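Conserved domain protein (Porphyromonas gingivalis, PDB 3PNN) probably transfers a sugar, most likely from a nucleotide-activated donor, to form a glycosidic linkage. Local coordinates at residues Arg18-Asp26 with Ser58-Ile67. Numbering follows the deposited sequence.
Sequences RYGSLKQLD and SFEKEFREKI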
ATOM      1  N   ARG A  18      -5.609  -9.896  17.571  1.00 60.03           N
ATOM      2  CA  ARG A  18      -6.956  -9.528  17.998  1.00 69.01           C
ATOM      3  C   ARG A  18      -7.089  -9.428  19.517  1.00 70.99           C
ATOM      4  O   ARG A  18      -8.205  -9.460  20.048  1.00 65.50           O
ATOM      5  CB  ARG A  18      -8.003 -10.475  17.397  1.00 72.88           C
ATOM      6  CG  ARG A  18      -7.936 -10.519  15.877  1.00 75.72           C
ATOM      7  CD  ARG A  18      -9.185 -11.089  15.236  1.00 75.50           C
ATOM      8  NE  ARG A  18      -9.099 -10.989  13.780  1.00 77.15           N
ATOM      9  CZ  ARG A  18     -10.065 -11.349  12.941  1.00 79.06           C
ATOM     10  NH1 ARG A  18      -9.888 -11.222  11.629  1.00 76.02           N
ATOM     11  NH2 ARG A  18     -11.207 -11.836  13.409  1.00 78.11           N
ATOM     12  N   TYR A  19      -5.954  -9.275  20.204  1.00 69.32           N
ATOM     13  CA  TYR A  19      -5.939  -9.236  21.669  1.00 76.32           C
ATOM     14  C   TYR A  19      -4.905  -8.275  22.281  1.00 70.41           C
ATOM     15  O   TYR A  19      -4.302  -8.581  23.313  1.00 65.73           O
ATOM     16  CB  TYR A  19      -5.759 -10.650  22.240  1.00 82.45           C
ATOM     17  CG  TYR A  19      -4.804 -11.490  21.431  1.00 84.34           C
ATOM     18  CD1 TYR A  19      -5.232 -12.136  20.279  1.00 87.11           C
ATOM     19  CD2 TYR A  19      -3.472 -11.619  21.802  1.00 87.02           C
ATOM     20  CE1 TYR A  19      -4.366 -12.897  19.518  1.00 88.05           C
ATOM     21  CE2 TYR A  19      -2.591 -12.381  21.047  1.00 88.11           C
ATOM     22  CZ  TYR A  19      -3.046 -13.015  19.903  1.00 85.67           C
ATOM     23  OH  TYR A  19      -2.188 -13.776  19.139  1.00 77.05           O
ATOM     24  N   GLY A  20      -4.711  -7.116  21.654  1.00 59.33           N
ATOM     25  CA  GLY A  20      -3.896  -6.064  22.245  1.00 55.88           C
ATOM     26  C   GLY A  20      -2.388  -6.273  22.180  1.00 54.13           C
ATOM     27  O   GLY A  20      -1.649  -5.881  23.084  1.00 51.80           O
ATOM     28  N   SER A  21      -1.920  -6.880  21.100  1.00 45.79           N
ATOM     29  CA  SER A  21      -0.494  -7.096  20.931  1.00 42.46           C
ATOM     30  C   SER A  21      -0.112  -6.992  19.463  1.00 34.94           C
ATOM     31  O   SER A  21      -0.969  -7.013  18.579  1.00 36.65           O
ATOM     32  CB  SER A  21      -0.093  -8.465  21.487  1.00 51.69           C
ATOM     33  OG  SER A  21      -0.645  -9.508  20.704  1.00 52.53           O
ATOM     34  N   LEU A  22       1.184  -6.875  19.210  1.00 35.10           N
ATOM     35  CA  LEU A  22       1.705  -6.850  17.854  1.00 32.31           C
ATOM     36  C   LEU A  22       1.803  -8.295  17.359  1.00 34.88           C
ATOM     37  O   LEU A  22       2.168  -9.183  18.130  1.00 30.97           O
ATOM     38  CB  LEU A  22       3.090  -6.211  17.879  1.00 33.45           C
ATOM     39  CG  LEU A  22       3.812  -5.911  16.578  1.00 37.98           C
ATOM     40  CD1 LEU A  22       3.092  -4.796  15.826  1.00 33.94           C
ATOM     41  CD2 LEU A  22       5.251  -5.525  16.902  1.00 37.48           C
ATOM     42  N   LYS A  23       1.470  -8.547  16.094  1.00 32.30           N
ATOM     43  CA  LYS A  23       1.648  -9.894  15.554  1.00 38.79           C
ATOM     44  C   LYS A  23       3.131 -10.243  15.618  1.00 34.86           C
ATOM     45  O   LYS A  23       3.976  -9.344  15.575  1.00 28.07           O
ATOM     46  CB  LYS A  23       1.194  -9.969  14.097  1.00 40.46           C
ATOM     47  CG  LYS A  23      -0.316  -9.952  13.863  1.00 46.57           C
ATOM     48  CD  LYS A  23      -0.582  -9.630  12.382  1.00 44.12           C
ATOM     49  CE  LYS A  23      -2.067  -9.662  12.047  1.00 47.01           C
ATOM     50  NZ  LYS A  23      -2.230  -9.472  10.580  1.00 50.58           N
ATOM     51  N   GLN A  24       3.445 -11.536  15.713  1.00 31.46           N
ATOM     52  CA  GLN A  24       4.832 -11.989  15.640  1.00 30.41           C
ATOM     53  C   GLN A  24       5.555 -11.392  14.435  1.00 31.50           C
ATOM     54  O   GLN A  24       5.073 -11.477  13.298  1.00 29.85           O
ATOM     55  CB  GLN A  24       4.884 -13.515  15.568  1.00 31.69           C
ATOM     56  CG  GLN A  24       4.435 -14.205  16.846  1.00 30.57           C
ATOM     57  CD  GLN A  24       5.423 -14.014  17.979  1.00 34.72           C
ATOM     58  OE1 GLN A  24       6.633 -13.993  17.754  1.00 35.86           O
ATOM     59  NE2 GLN A  24       4.915 -13.873  19.200  1.00 32.98           N
ATOM     60  N   LEU A  25       6.712 -10.779  14.686  1.00 28.72           N
ATOM     61  CA  LEU A  25       7.524 -10.232  13.601  1.00 30.53           C
ATOM     62  C   LEU A  25       8.259 -11.348  12.883  1.00 34.95           C
ATOM     63  O   LEU A  25       8.641 -12.337  13.491  1.00 34.36           O
ATOM     64  CB  LEU A  25       8.521  -9.204  14.140  1.00 32.32           C
ATOM     65  CG  LEU A  25       7.832  -7.974  14.747  1.00 36.76           C
ATOM     66  CD1 LEU A  25       8.843  -6.910  15.140  1.00 38.03           C
ATOM     67  CD2 LEU A  25       6.818  -7.409  13.780  1.00 37.19           C
ATOM     68  N   ASP A  26       8.439 -11.196  11.578  1.00 27.98           N
ATOM     69  CA  ASP A  26       9.111 -12.233  10.811  1.00 32.70           C
ATOM     70  C   ASP A  26      10.472 -11.723  10.333  1.00 33.04           C
ATOM     71  O   ASP A  26      10.550 -10.944   9.387  1.00 31.30           O
ATOM     72  CB  ASP A  26       8.222 -12.661   9.638  1.00 30.76           C
ATOM     73  CG  ASP A  26       8.802 -13.823   8.845  1.00 32.93           C
ATOM     74  OD1 ASP A  26       9.912 -14.309   9.186  1.00 31.93           O
ATOM     75  OD2 ASP A  26       8.130 -14.248   7.872  1.00 33.17           O
ATOM     76  N   SER A  58      -4.276  -0.273  20.163  1.00 33.45           N
ATOM     77  CA  SER A  58      -4.223  -1.611  20.766  1.00 42.03           C
ATOM     78  C   SER A  58      -2.847  -2.282  20.694  1.00 35.64           C
ATOM     79  O   SER A  58      -2.558  -3.188  21.476  1.00 37.55           O
ATOM     80  CB  SER A  58      -5.286  -2.535  20.156  1.00 47.51           C
ATOM     81  OG  SER A  58      -4.912  -2.973  18.865  1.00 48.02           O
ATOM     82  N   PHE A  59      -1.998  -1.854  19.768  1.00 32.28           N
ATOM     83  CA  PHE A  59      -0.650  -2.418  19.705  1.00 30.20           C
ATOM     84  C   PHE A  59       0.441  -1.346  19.678  1.00 34.22           C
ATOM     85  O   PHE A  59       1.561  -1.592  19.241  1.00 31.62           O
ATOM     86  CB  PHE A  59      -0.498  -3.422  18.545  1.00 31.23           C
ATOM     87  CG  PHE A  59      -0.757  -2.848  17.171  1.00 32.10           C
ATOM     88  CD1 PHE A  59       0.287  -2.413  16.384  1.00 28.48           C
ATOM     89  CD2 PHE A  59      -2.041  -2.803  16.647  1.00 35.89           C
ATOM     90  CE1 PHE A  59       0.066  -1.913  15.101  1.00 33.56           C
ATOM     91  CE2 PHE A  59      -2.276  -2.295  15.376  1.00 28.81           C
ATOM     92  CZ  PHE A  59      -1.218  -1.856  14.593  1.00 29.24           C
ATOM     93  N   GLU A  60       0.109  -0.165  20.181  1.00 32.87           N
ATOM     94  CA  GLU A  60       1.040   0.951  20.139  1.00 32.48           C
ATOM     95  C   GLU A  60       2.279   0.670  20.988  1.00 30.77           C
ATOM     96  O   GLU A  60       3.402   0.934  20.564  1.00 29.66           O
ATOM     97  CB  GLU A  60       0.350   2.225  20.613  1.00 36.36           C
ATOM     98  CG  GLU A  60       1.268   3.398  20.809  1.00 35.61           C
ATOM     99  CD  GLU A  60       0.544   4.585  21.428  1.00 40.52           C
ATOM    100  OE1 GLU A  60      -0.647   4.438  21.791  1.00 40.49           O
ATOM    101  OE2 GLU A  60       1.166   5.662  21.546  1.00 36.16           O
ATOM    102  N   LYS A  61       2.079   0.137  22.186  1.00 29.90           N
ATOM    103  CA  LYS A  61       3.220  -0.096  23.079  1.00 30.81           C
ATOM    104  C   LYS A  61       4.285  -0.965  22.419  1.00 33.07           C
ATOM    105  O   LYS A  61       5.475  -0.627  22.422  1.00 33.12           O
ATOM    106  CB  LYS A  61       2.778  -0.709  24.415  1.00 32.84           C
ATOM    107  CG  LYS A  61       3.928  -0.875  25.399  1.00 46.59           C
ATOM    108  CD  LYS A  61       3.466  -1.556  26.688  1.00 54.10           C
ATOM    109  CE  LYS A  61       4.636  -1.844  27.616  1.00 65.48           C
ATOM    110  NZ  LYS A  61       4.188  -2.483  28.892  1.00 75.47           N
ATOM    111  N   GLU A  62       3.871  -2.095  21.857  1.00 29.51           N
ATOM    112  CA  GLU A  62       4.843  -2.985  21.238  1.00 30.41           C
ATOM    113  C   GLU A  62       5.371  -2.411  19.939  1.00 29.43           C
ATOM    114  O   GLU A  62       6.524  -2.655  19.576  1.00 29.32           O
ATOM    115  CB  GLU A  62       4.258  -4.387  21.039  1.00 33.10           C
ATOM    116  CG  GLU A  62       3.863  -5.015  22.383  1.00 41.53           C
ATOM    117  CD  GLU A  62       3.619  -6.517  22.327  1.00 53.89           C
ATOM    118  OE1 GLU A  62       3.187  -7.022  21.272  1.00 44.25           O
ATOM    119  OE2 GLU A  62       3.845  -7.193  23.359  1.00 61.51           O
ATOM    120  N   PHE A  63       4.541  -1.650  19.230  1.00 29.46           N
ATOM    121  CA  PHE A  63       5.024  -1.035  17.996  1.00 26.39           C
ATOM    122  C   PHE A  63       6.188  -0.097  18.329  1.00 28.58           C
ATOM    123  O   PHE A  63       7.217  -0.100  17.659  1.00 28.65           O
ATOM    124  CB  PHE A  63       3.913  -0.269  17.262  1.00 26.02           C
ATOM    125  CG  PHE A  63       4.222  -0.015  15.806  1.00 29.80           C
ATOM    126  CD1 PHE A  63       3.826  -0.928  14.833  1.00 29.28           C
ATOM    127  CD2 PHE A  63       4.918   1.128  15.411  1.00 29.51           C
ATOM    128  CE1 PHE A  63       4.116  -0.712  13.485  1.00 27.79           C
ATOM    129  CE2 PHE A  63       5.216   1.356  14.064  1.00 29.43           C
ATOM    130  CZ  PHE A  63       4.810   0.436  13.104  1.00 30.58           C
ATOM    131  N   ARG A  64       6.016   0.704  19.375  1.00 27.94           N
ATOM    132  CA  ARG A  64       7.072   1.621  19.784  1.00 28.72           C
ATOM    133  C   ARG A  64       8.310   0.840  20.228  1.00 31.02           C
ATOM    134  O   ARG A  64       9.429   1.185  19.870  1.00 33.18           O
ATOM    135  CB  ARG A  64       6.588   2.537  20.910  1.00 30.86           C
ATOM    136  CG  ARG A  64       5.497   3.551  20.491  1.00 27.29           C
ATOM    137  CD  ARG A  64       5.044   4.371  21.707  1.00 31.24           C
ATOM    138  NE  ARG A  64       4.046   5.390  21.379  1.00 31.69           N
ATOM    139  CZ  ARG A  64       4.344   6.587  20.885  1.00 38.85           C
ATOM    140  NH1 ARG A  64       5.612   6.897  20.640  1.00 34.30           N
ATOM    141  NH2 ARG A  64       3.376   7.465  20.621  1.00 36.82           N
ATOM    142  N   GLU A  65       8.103  -0.228  20.993  1.00 26.32           N
ATOM    143  CA  GLU A  65       9.225  -0.998  21.539  1.00 32.05           C
ATOM    144  C   GLU A  65      10.019  -1.756  20.481  1.00 36.15           C
ATOM    145  O   GLU A  65      11.252  -1.763  20.496  1.00 33.22           O
ATOM    146  CB  GLU A  65       8.721  -2.021  22.564  1.00 34.02           C
ATOM    147  CG  GLU A  65       8.219  -1.443  23.865  1.00 49.07           C
ATOM    148  CD  GLU A  65       7.669  -2.522  24.789  1.00 61.45           C
ATOM    149  OE1 GLU A  65       7.747  -3.720  24.422  1.00 62.26           O
ATOM    150  OE2 GLU A  65       7.156  -2.173  25.873  1.00 67.35           O
ATOM    151  N   LYS A  66       9.308  -2.416  19.577  1.00 33.62           N
ATOM    152  CA  LYS A  66       9.938  -3.375  18.676  1.00 26.58           C
ATOM    153  C   LYS A  66      10.201  -2.812  17.286  1.00 30.11           C
ATOM    154  O   LYS A  66      11.067  -3.309  16.575  1.00 31.84           O
ATOM    155  CB  LYS A  66       9.061  -4.631  18.538  1.00 29.03           C
ATOM    156  CG  LYS A  66       8.979  -5.527  19.790  1.00 36.99           C
ATOM    157  CD  LYS A  66       8.028  -6.697  19.524  1.00 45.21           C
ATOM    158  CE  LYS A  66       8.269  -7.876  20.460  1.00 55.28           C
ATOM    159  NZ  LYS A  66       7.959  -7.541  21.867  1.00 55.14           N
ATOM    160  N   ILE A  67       9.446  -1.799  16.878  1.00 27.15           N
ATOM    161  CA  ILE A  67       9.590  -1.290  15.512  1.00 25.93           C
ATOM    162  C   ILE A  67      10.186   0.121  15.439  1.00 28.91           C
ATOM    163  O   ILE A  67      11.178   0.341  14.740  1.00 33.72           O
ATOM    164  CB  ILE A  67       8.263  -1.400  14.732  1.00 30.00           C
ATOM    165  CG1 ILE A  67       7.857  -2.883  14.637  1.00 32.95           C
ATOM    166  CG2 ILE A  67       8.388  -0.749  13.340  1.00 25.99           C
ATOM    167  CD1 ILE A  67       6.681  -3.162  13.730  1.00 40.63           C
TER
HETATM  168  O   HOH W   1      -3.823  -5.456  18.666  1.00 46.13           O
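Ser-58 meets the loop at Gly-20, backbone against backbone: its carbonyl O lies 3.3 Å from Gly-20 CA in a CA-H...O contact. Gly-20 turns there with a positive phi, which suits glycine. The hydroxyl of Ser-58 donates to a water, 2.7 Å from OG, and that water in turn donates a longer bond to the carbonyl O of Ser-21. Next comes Phe-59, the N-cap residue of helix 60-71. Its CB packs on Ser-21 O, while the ring, with CG set between backbone N and carbonyl carbon (chi1 60°), leads off from the loop and takes Leu-22 CD1 obliquely at CD1, 3.7 Å away; Met-15 touches both side chains.

In the first turn of the helix, Glu-62 provides the direct hydrogen bond between the segments. OE1 accepts from Leu-22 N at 2.9 Å, nearly straight (167° at the hydrogen), on its anti side and 26° out of the carboxylate plane. The chain is extended beyond CG, which carries the carboxylate across to the loop backbone; Ser-21 CB also rests near OE1, whereas Ser-21 OG bonds to Ser-17. In this alpha/beta/alpha Rossmann-like fold, the contact thus ties the loop following strand 7-11, the first of the parallel strands, to the helix following its neighbour, strand 50-55.

Phe-63 offers a ring edge to Leu-22 CD1, near the ring plane, and stacks edge-to-face with Phe-53 of that neighbouring strand. Leu-22 CD2, the other branch, reaches the aliphatic part of Lys-66, 4.0 Å from CD, the two side chains running past each other in opposite directions. At Ile-67, CD1 approaches Leu-22 CD2, and CG1 lies 4.2 Å from Leu-25 CD1, a methyl that also touches Lys-66 CB.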